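Side-chain contacts in putative exported protein (Bacteroides fragilis, PDB 3FZX), which is of unknown function but binds calcium ions and, as a YmcC-like relative of the lipoprotein-trafficking proteins LolA and LolB, probably binds lipid: residues A[171-176]-A[180-185]; A[86-91]-A[198-203]. One frame throughout, in Å; residues are numbered along the deposited sequence.

From the N terminus, the chain runs through five antiparallel strands before reaching residues 86-91, where a 3-10 turn leads into the short helix 89-94. Contact 2 pairs this segment with residues 198-203 of strand 194-202, so it closes a loop of 106 residues that holds strands 99-107, 127-133, 136-158, 161-175 and 180-190. Contact 1 lies within that loop: it is the hairpin of strands 161-175 and 180-190, with three residues between its segments. The two contacts meet where Tyr184 O and Tyr201 N, 2.9 Å apart, probably hydrogen-bond neighbouring strands. Thr90, on the helix, also packs on Ile181, so hairpin, following strand and helix converge.

Contact 1 (A[171-176]-A[180-185]); sequences EMNIWT and TIKGYG
Selenomethionine Met172 pairs with Gly183 through two backbone hydrogen bonds, Met172 N to Gly183 O (2.9 Å) and Gly183 N to Met172 O (3.0 Å). A second such pair, again with two backbone bonds, joins Ile174 and Ile181. The strand axes run at 150° to each other, which identifies a twisted antiparallel hairpin, the join between strands 161-175 and 180-190 of the barrel.

The side chain of Met172 departs from CB along the face it shares with Ile174 and Ile181. A first torsion of 96° and bends at chi2 and chi3 carry it across to the neighbouring strand. CG leads the chain over to SE, which settles above the Gly183 backbone, 3.6 Å from Gly183 C and 3.7 Å from Tyr184 N. Gly183 has no side chain on this face, and SE lies over its bare backbone. At the tip, CE comes within 4.2 Å of Tyr184 O. Further along the same face Ile174 CB and Ile181 CB stand 4.2 Å apart.

The other face carries Glu171, Asn173, Trp175, Thr180, Lys182 and Tyr184. Here Thr180 OG1 lies at the edge of the indole, near its plane and 3.4 Å from Trp175 CD1, while Trp175 also packs on Pro45 of the second subunit. The two faces thus differ in chemistry: on the largely apolar one Met172 packs on Phe88, just before helix 89-94, and the isoleucines on Thr90 within it, whereas polar and aromatic groups, several of them solvent-accessible, occupy the reverse side.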
ATOM      1  N   GLU A 171      -9.090  -6.142  16.764  1.00 35.96           N
ATOM      2  CA  GLU A 171      -8.047  -6.141  17.752  1.00 38.74           C
ATOM      3  C   GLU A 171      -6.867  -5.374  17.219  1.00 37.57           C
ATOM      4  O   GLU A 171      -6.736  -5.173  15.998  1.00 33.15           O
ATOM      5  CB  GLU A 171      -7.665  -7.560  18.099  1.00 41.62           C
ATOM      6  CG  GLU A 171      -8.885  -8.336  18.626  1.00 52.04           C
ATOM      7  CD  GLU A 171      -8.490  -9.512  19.446  1.00 60.36           C
ATOM      8  OE1 GLU A 171      -7.971  -9.272  20.547  1.00 71.39           O
ATOM      9  OE2 GLU A 171      -8.678 -10.663  18.995  1.00 69.38           O
HETATM   10  N   MSE A 172      -6.039  -4.876  18.127  1.00 38.82           N
HETATM   11  CA  MSE A 172      -4.791  -4.247  17.703  1.00 43.75           C
HETATM   12  C   MSE A 172      -3.624  -4.375  18.690  1.00 42.02           C
HETATM   13  O   MSE A 172      -3.821  -4.568  19.888  1.00 41.39           O
HETATM   14  CB  MSE A 172      -4.998  -2.783  17.269  1.00 45.41           C
HETATM   15  CG  MSE A 172      -4.728  -1.752  18.313  1.00 61.01           C
HETATM   16 SE   MSE A 172      -6.279  -1.493  19.364  0.75 85.38          SE
HETATM   17  CE  MSE A 172      -6.884   0.245  18.697  1.00 52.31           C
ATOM     18  N   ASN A 173      -2.425  -4.346  18.109  1.00 41.88           N
ATOM     19  CA  ASN A 173      -1.171  -4.344  18.847  0.50 42.40           C
ATOM     20  C   ASN A 173      -0.432  -3.086  18.424  1.00 42.96           C
ATOM     21  O   ASN A 173      -0.326  -2.792  17.227  1.00 42.88           O
ATOM     22  CB  ASN A 173      -0.341  -5.589  18.532  0.50 41.73           C
ATOM     23  CG  ASN A 173      -0.965  -6.864  19.084  0.50 42.78           C
ATOM     24  OD1 ASN A 173      -1.937  -6.820  19.842  0.50 38.66           O
ATOM     25  ND2 ASN A 173      -0.405  -8.003  18.709  0.50 41.42           N
ATOM     26  N   ILE A 174       0.031  -2.320  19.408  1.00 41.80           N
ATOM     27  CA  ILE A 174       0.771  -1.085  19.158  1.00 41.17           C
ATOM     28  C   ILE A 174       2.128  -1.209  19.839  1.00 40.82           C
ATOM     29  O   ILE A 174       2.198  -1.387  21.050  1.00 43.74           O
ATOM     30  CB  ILE A 174       0.058   0.109  19.751  1.00 41.72           C
ATOM     31  CG1 ILE A 174      -1.361   0.210  19.189  1.00 38.44           C
ATOM     32  CG2 ILE A 174       0.906   1.378  19.536  1.00 38.54           C
ATOM     33  CD1 ILE A 174      -2.323   0.941  20.104  1.00 47.66           C
ATOM     34  N   TRP A 175       3.195  -1.147  19.062  1.00 37.29           N
ATOM     35  CA  TRP A 175       4.533  -1.254  19.580  1.00 34.82           C
ATOM     36  C   TRP A 175       5.316  -0.001  19.260  1.00 36.17           C
ATOM     37  O   TRP A 175       5.214   0.524  18.165  1.00 38.53           O
ATOM     38  CB  TRP A 175       5.217  -2.426  18.936  1.00 33.86           C
ATOM     39  CG  TRP A 175       6.636  -2.576  19.400  1.00 40.40           C
ATOM     40  CD1 TRP A 175       7.054  -3.273  20.473  1.00 37.25           C
ATOM     41  CD2 TRP A 175       7.815  -1.991  18.814  1.00 39.26           C
ATOM     42  NE1 TRP A 175       8.404  -3.177  20.604  1.00 34.58           N
ATOM     43  CE2 TRP A 175       8.906  -2.390  19.605  1.00 42.99           C
ATOM     44  CE3 TRP A 175       8.047  -1.160  17.709  1.00 39.94           C
ATOM     45  CZ2 TRP A 175      10.238  -2.010  19.319  1.00 38.12           C
ATOM     46  CZ3 TRP A 175       9.364  -0.768  17.425  1.00 38.25           C
ATOM     47  CH2 TRP A 175      10.441  -1.187  18.235  1.00 39.02           C
ATOM     48  N   THR A 176       6.052   0.500  20.242  1.00 38.04           N
ATOM     49  CA  THR A 176       7.109   1.501  20.047  1.00 37.02           C
ATOM     50  C   THR A 176       8.288   0.911  20.805  1.00 37.97           C
ATOM     51  O   THR A 176       8.113  -0.060  21.543  1.00 38.36           O
ATOM     52  CB  THR A 176       6.812   2.880  20.674  1.00 36.99           C
ATOM     53  OG1 THR A 176       6.873   2.778  22.111  1.00 38.61           O
ATOM     54  CG2 THR A 176       5.486   3.398  20.234  1.00 31.46           C
ATOM     55  N   THR A 180       4.638  -1.749  24.482  1.00 49.39           N
ATOM     56  CA  THR A 180       3.618  -2.476  23.749  1.00 48.42           C
ATOM     57  C   THR A 180       2.296  -2.243  24.431  1.00 47.68           C
ATOM     58  O   THR A 180       2.202  -2.416  25.630  1.00 47.63           O
ATOM     59  CB  THR A 180       3.843  -3.982  23.761  1.00 47.16           C
ATOM     60  OG1 THR A 180       5.068  -4.275  23.099  1.00 53.85           O
ATOM     61  CG2 THR A 180       2.704  -4.713  23.026  1.00 48.93           C
ATOM     62  N   ILE A 181       1.288  -1.850  23.659  1.00 46.52           N
ATOM     63  CA  ILE A 181      -0.077  -1.707  24.133  1.00 45.57           C
ATOM     64  C   ILE A 181      -0.886  -2.738  23.340  1.00 45.34           C
ATOM     65  O   ILE A 181      -0.709  -2.852  22.139  1.00 45.41           O
ATOM     66  CB  ILE A 181      -0.643  -0.307  23.828  1.00 46.23           C
ATOM     67  CG1 ILE A 181       0.205   0.791  24.465  1.00 47.60           C
ATOM     68  CG2 ILE A 181      -2.077  -0.174  24.332  1.00 41.63           C
ATOM     69  CD1 ILE A 181      -0.264   2.171  24.016  1.00 50.06           C
ATOM     70  N   LYS A 182      -1.739  -3.500  24.020  1.00 43.90           N
ATOM     71  CA  LYS A 182      -2.663  -4.431  23.368  1.00 43.30           C
ATOM     72  C   LYS A 182      -4.071  -3.967  23.647  1.00 41.92           C
ATOM     73  O   LYS A 182      -4.380  -3.501  24.747  1.00 42.33           O
ATOM     74  CB  LYS A 182      -2.464  -5.847  23.880  1.00 43.34           C
ATOM     75  CG  LYS A 182      -1.160  -6.432  23.408  1.00 49.98           C
ATOM     76  CD  LYS A 182      -0.968  -7.884  23.816  1.00 56.89           C
ATOM     77  CE  LYS A 182       0.360  -8.417  23.266  1.00 63.61           C
ATOM     78  NZ  LYS A 182       0.394  -9.908  23.164  1.00 68.81           N
ATOM     79  N   GLY A 183      -4.936  -4.054  22.649  1.00 40.21           N
ATOM     80  CA  GLY A 183      -6.316  -3.632  22.853  1.00 38.09           C
ATOM     81  C   GLY A 183      -7.249  -4.013  21.736  1.00 36.90           C
ATOM     82  O   GLY A 183      -6.945  -4.869  20.919  1.00 33.86           O
ATOM     83  N   TYR A 184      -8.402  -3.366  21.720  1.00 37.63           N
ATOM     84  CA  TYR A 184      -9.421  -3.633  20.723  1.00 37.45           C
ATOM     85  C   TYR A 184     -10.136  -2.310  20.404  1.00 37.16           C
ATOM     86  O   TYR A 184      -9.927  -1.289  21.083  1.00 35.81           O
ATOM     87  CB  TYR A 184     -10.361  -4.772  21.178  1.00 36.12           C
ATOM     88  CG  TYR A 184     -11.308  -4.427  22.282  1.00 41.34           C
ATOM     89  CD1 TYR A 184     -10.929  -4.549  23.616  1.00 43.74           C
ATOM     90  CD2 TYR A 184     -12.598  -3.963  22.000  1.00 48.69           C
ATOM     91  CE1 TYR A 184     -11.809  -4.203  24.653  1.00 45.85           C
ATOM     92  CE2 TYR A 184     -13.488  -3.621  23.032  1.00 45.10           C
ATOM     93  CZ  TYR A 184     -13.081  -3.742  24.346  1.00 48.24           C
ATOM     94  OH  TYR A 184     -13.951  -3.418  25.360  1.00 55.20           O
ATOM     95  N   GLY A 185     -10.903  -2.295  19.326  1.00 36.36           N
ATOM     96  CA  GLY A 185     -11.597  -1.074  18.932  1.00 37.06           C
ATOM     97  C   GLY A 185     -12.828  -1.351  18.118  1.00 36.91           C
ATOM     98  O   GLY A 185     -13.082  -2.486  17.731  1.00 36.89           O
TER

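Contact 2 (A[86-91]-A[198-203]); sequences ATFPTA and SEQYNN
The backbones of Phe88 and Gln200 stay well apart, CA to CA 7.5 Å, and no hydrogen bond crosses between 86-91 and 198-203, so this buried contact is made by side chains. Gln200 CG supplies the closest touch, 3.6 Å from Phe88 CE1 and 3.7 Å from Phe88 CD1. The glutamine chain leaves its strand toward Phe88 and then bends at chi2 (75°), which brings the amide carbon near the same two ring atoms: Gln200 CD is 3.9 Å from Phe88 CE1. Amide and ring planes are 31° apart, a tilted arrangement rather than a parallel stack. On the phenylalanine side, a chi2 of 5° places CA almost in the ring plane, and CD1 and CE1 are the ring atoms nearest Gln200.

These residues belong to an antiparallel barrel in which strands adjacent in sequence are adjacent in the sheet. Strand 194-202 lies between strands 180-190 and 207-217, and the connection between strands 77-81 and 99-107 carries the short helix that Phe88 precedes as its N-cap residue. A helix packed against a curved antiparallel sheet is consistent with kinship to LolA and LolB. Both Phe88 and Gln200 also touch Tyr170 and Met172 of strand 161-175, and through Met172 this cluster continues into the hairpin of contact 1.

A second, looser approach lies beside the first, with Thr87 OG1 4.4 Å from Ser198 OG. Each hydroxyl has its hydrogen-bond partner outside the two segments: Asp84 O for Thr87 OG1 and Ser211 OG for Ser198 OG.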
ATOM      1  N   ALA A  86      -3.871   5.851  12.358  1.00 52.57           N
ATOM      2  CA  ALA A  86      -2.966   6.884  12.905  1.00 53.54           C
ATOM      3  C   ALA A  86      -3.665   7.832  13.902  1.00 52.62           C
ATOM      4  O   ALA A  86      -2.981   8.596  14.594  1.00 55.42           O
ATOM      5  CB  ALA A  86      -2.279   7.702  11.793  1.00 52.81           C
ATOM      6  N   THR A  87      -4.993   7.779  14.009  1.00 47.79           N
ATOM      7  CA  THR A  87      -5.674   8.553  15.042  1.00 47.46           C
ATOM      8  C   THR A  87      -5.538   7.909  16.416  1.00 48.40           C
ATOM      9  O   THR A  87      -6.057   8.439  17.378  1.00 49.83           O
ATOM     10  CB  THR A  87      -7.165   8.840  14.750  1.00 47.12           C
ATOM     11  OG1 THR A  87      -7.952   7.680  15.018  1.00 47.84           O
ATOM     12  CG2 THR A  87      -7.374   9.294  13.326  1.00 41.65           C
ATOM     13  N   PHE A  88      -4.834   6.786  16.537  1.00 49.17           N
ATOM     14  CA  PHE A  88      -4.561   6.216  17.867  1.00 49.39           C
ATOM     15  C   PHE A  88      -3.619   7.187  18.600  1.00 50.32           C
ATOM     16  O   PHE A  88      -2.768   7.795  17.970  1.00 52.53           O
ATOM     17  CB  PHE A  88      -3.936   4.831  17.736  1.00 50.04           C
ATOM     18  CG  PHE A  88      -4.872   3.763  17.159  1.00 56.83           C
ATOM     19  CD1 PHE A  88      -6.160   4.064  16.682  1.00 63.02           C
ATOM     20  CD2 PHE A  88      -4.427   2.441  17.051  1.00 67.74           C
ATOM     21  CE1 PHE A  88      -6.985   3.068  16.151  1.00 63.09           C
ATOM     22  CE2 PHE A  88      -5.251   1.436  16.513  1.00 69.33           C
ATOM     23  CZ  PHE A  88      -6.525   1.757  16.057  1.00 69.30           C
ATOM     24  N   PRO A  89      -3.788   7.374  19.921  1.00 50.04           N
ATOM     25  CA  PRO A  89      -2.965   8.359  20.636  1.00 48.70           C
ATOM     26  C   PRO A  89      -1.435   8.201  20.520  1.00 46.36           C
ATOM     27  O   PRO A  89      -0.714   9.205  20.412  1.00 44.78           O
ATOM     28  CB  PRO A  89      -3.403   8.168  22.094  1.00 48.37           C
ATOM     29  CG  PRO A  89      -4.793   7.715  22.001  1.00 46.64           C
ATOM     30  CD  PRO A  89      -4.858   6.838  20.786  1.00 50.57           C
ATOM     31  N   THR A  90      -0.958   6.959  20.551  1.00 44.53           N
ATOM     32  CA  THR A  90       0.482   6.668  20.401  1.00 43.96           C
ATOM     33  C   THR A  90       0.975   7.244  19.094  1.00 40.33           C
ATOM     34  O   THR A  90       2.026   7.850  19.044  1.00 41.87           O
ATOM     35  CB  THR A  90       0.782   5.132  20.474  1.00 44.51           C
ATOM     36  OG1 THR A  90       0.342   4.640  21.739  1.00 45.36           O
ATOM     37  CG2 THR A  90       2.270   4.820  20.312  1.00 39.05           C
ATOM     38  N   ALA A  91       0.165   7.115  18.055  1.00 40.04           N
ATOM     39  CA  ALA A  91       0.508   7.634  16.745  1.00 38.31           C
ATOM     40  C   ALA A  91       0.491   9.160  16.738  1.00 39.39           C
ATOM     41  O   ALA A  91       1.481   9.817  16.364  1.00 40.32           O
ATOM     42  CB  ALA A  91      -0.450   7.082  15.723  1.00 35.12           C
ATOM     43  N   SER A 198     -14.940   6.137  15.611  1.00 30.13           N
ATOM     44  CA  SER A 198     -14.115   5.035  16.081  1.00 33.63           C
ATOM     45  C   SER A 198     -13.879   5.177  17.568  1.00 35.18           C
ATOM     46  O   SER A 198     -13.962   6.286  18.118  1.00 35.76           O
ATOM     47  CB  SER A 198     -12.768   4.984  15.370  1.00 34.46           C
ATOM     48  OG  SER A 198     -11.922   6.001  15.862  1.00 41.99           O
ATOM     49  N   GLU A 199     -13.580   4.052  18.214  1.00 34.92           N
ATOM     50  CA  GLU A 199     -13.317   4.008  19.648  1.00 34.65           C
ATOM     51  C   GLU A 199     -12.212   3.011  19.907  1.00 37.16           C
ATOM     52  O   GLU A 199     -12.215   1.940  19.301  1.00 38.49           O
ATOM     53  CB  GLU A 199     -14.557   3.549  20.405  1.00 32.35           C
ATOM     54  CG  GLU A 199     -15.726   4.505  20.349  1.00 37.38           C
ATOM     55  CD  GLU A 199     -16.995   3.908  20.939  1.00 33.02           C
ATOM     56  OE1 GLU A 199     -16.969   2.767  21.446  1.00 39.48           O
ATOM     57  OE2 GLU A 199     -18.021   4.583  20.876  1.00 37.75           O
ATOM     58  N   GLN A 200     -11.280   3.353  20.810  1.00 36.86           N
ATOM     59  CA  GLN A 200     -10.187   2.464  21.182  1.00 36.64           C
ATOM     60  C   GLN A 200     -10.226   2.145  22.669  1.00 37.13           C
ATOM     61  O   GLN A 200     -10.442   3.044  23.495  1.00 35.49           O
ATOM     62  CB  GLN A 200      -8.835   3.071  20.808  1.00 36.53           C
ATOM     63  CG  GLN A 200      -8.673   3.296  19.286  1.00 42.40           C
ATOM     64  CD  GLN A 200      -9.459   4.496  18.789  1.00 45.63           C
ATOM     65  OE1 GLN A 200      -9.394   5.565  19.392  1.00 48.06           O
ATOM     66  NE2 GLN A 200     -10.218   4.325  17.694  1.00 42.62           N
ATOM     67  N   TYR A 201     -10.020   0.856  22.980  1.00 37.41           N
ATOM     68  CA  TYR A 201      -9.996   0.302  24.349  1.00 36.59           C
ATOM     69  C   TYR A 201      -8.718  -0.476  24.605  1.00 38.67           C
ATOM     70  O   TYR A 201      -8.115  -0.983  23.670  1.00 38.31           O
ATOM     71  CB  TYR A 201     -11.154  -0.667  24.548  1.00 35.17           C
ATOM     72  CG  TYR A 201     -12.501  -0.017  24.394  1.00 41.22           C
ATOM     73  CD1 TYR A 201     -13.071   0.113  23.142  1.00 37.38           C
ATOM     74  CD2 TYR A 201     -13.202   0.488  25.497  1.00 38.52           C
ATOM     75  CE1 TYR A 201     -14.296   0.715  22.972  1.00 37.45           C
ATOM     76  CE2 TYR A 201     -14.451   1.095  25.330  1.00 35.82           C
ATOM     77  CZ  TYR A 201     -14.973   1.208  24.053  1.00 38.80           C
ATOM     78  OH  TYR A 201     -16.175   1.799  23.795  1.00 41.09           O
ATOM     79  N   ASN A 202      -8.308  -0.585  25.874  1.00 41.31           N
ATOM     80  CA  ASN A 202      -7.194  -1.482  26.238  1.00 41.56           C
ATOM     81  C   ASN A 202      -7.806  -2.832  26.531  1.00 42.54           C
ATOM     82  O   ASN A 202      -9.040  -2.961  26.539  1.00 41.44           O
ATOM     83  CB  ASN A 202      -6.358  -0.967  27.435  1.00 40.98           C
ATOM     84  CG  ASN A 202      -7.142  -0.847  28.747  1.00 37.06           C
ATOM     85  OD1 ASN A 202      -8.286  -1.317  28.914  1.00 42.90           O
ATOM     86  ND2 ASN A 202      -6.510  -0.184  29.695  1.00 44.23           N
ATOM     87  N   ASN A 203      -6.988  -3.832  26.842  1.00 46.29           N
ATOM     88  CA  ASN A 203      -7.580  -5.154  27.060  1.00 48.63           C
ATOM     89  C   ASN A 203      -8.357  -5.349  28.356  1.00 49.53           C
ATOM     90  O   ASN A 203      -8.922  -6.404  28.560  1.00 50.37           O
ATOM     91  CB  ASN A 203      -6.630  -6.296  26.687  1.00 48.88           C
ATOM     92  CG  ASN A 203      -6.693  -6.628  25.175  1.00 52.06           C
ATOM     93  OD1 ASN A 203      -7.721  -6.396  24.513  1.00 53.80           O
ATOM     94  ND2 ASN A 203      -5.602  -7.172  24.632  1.00 51.44           N
TER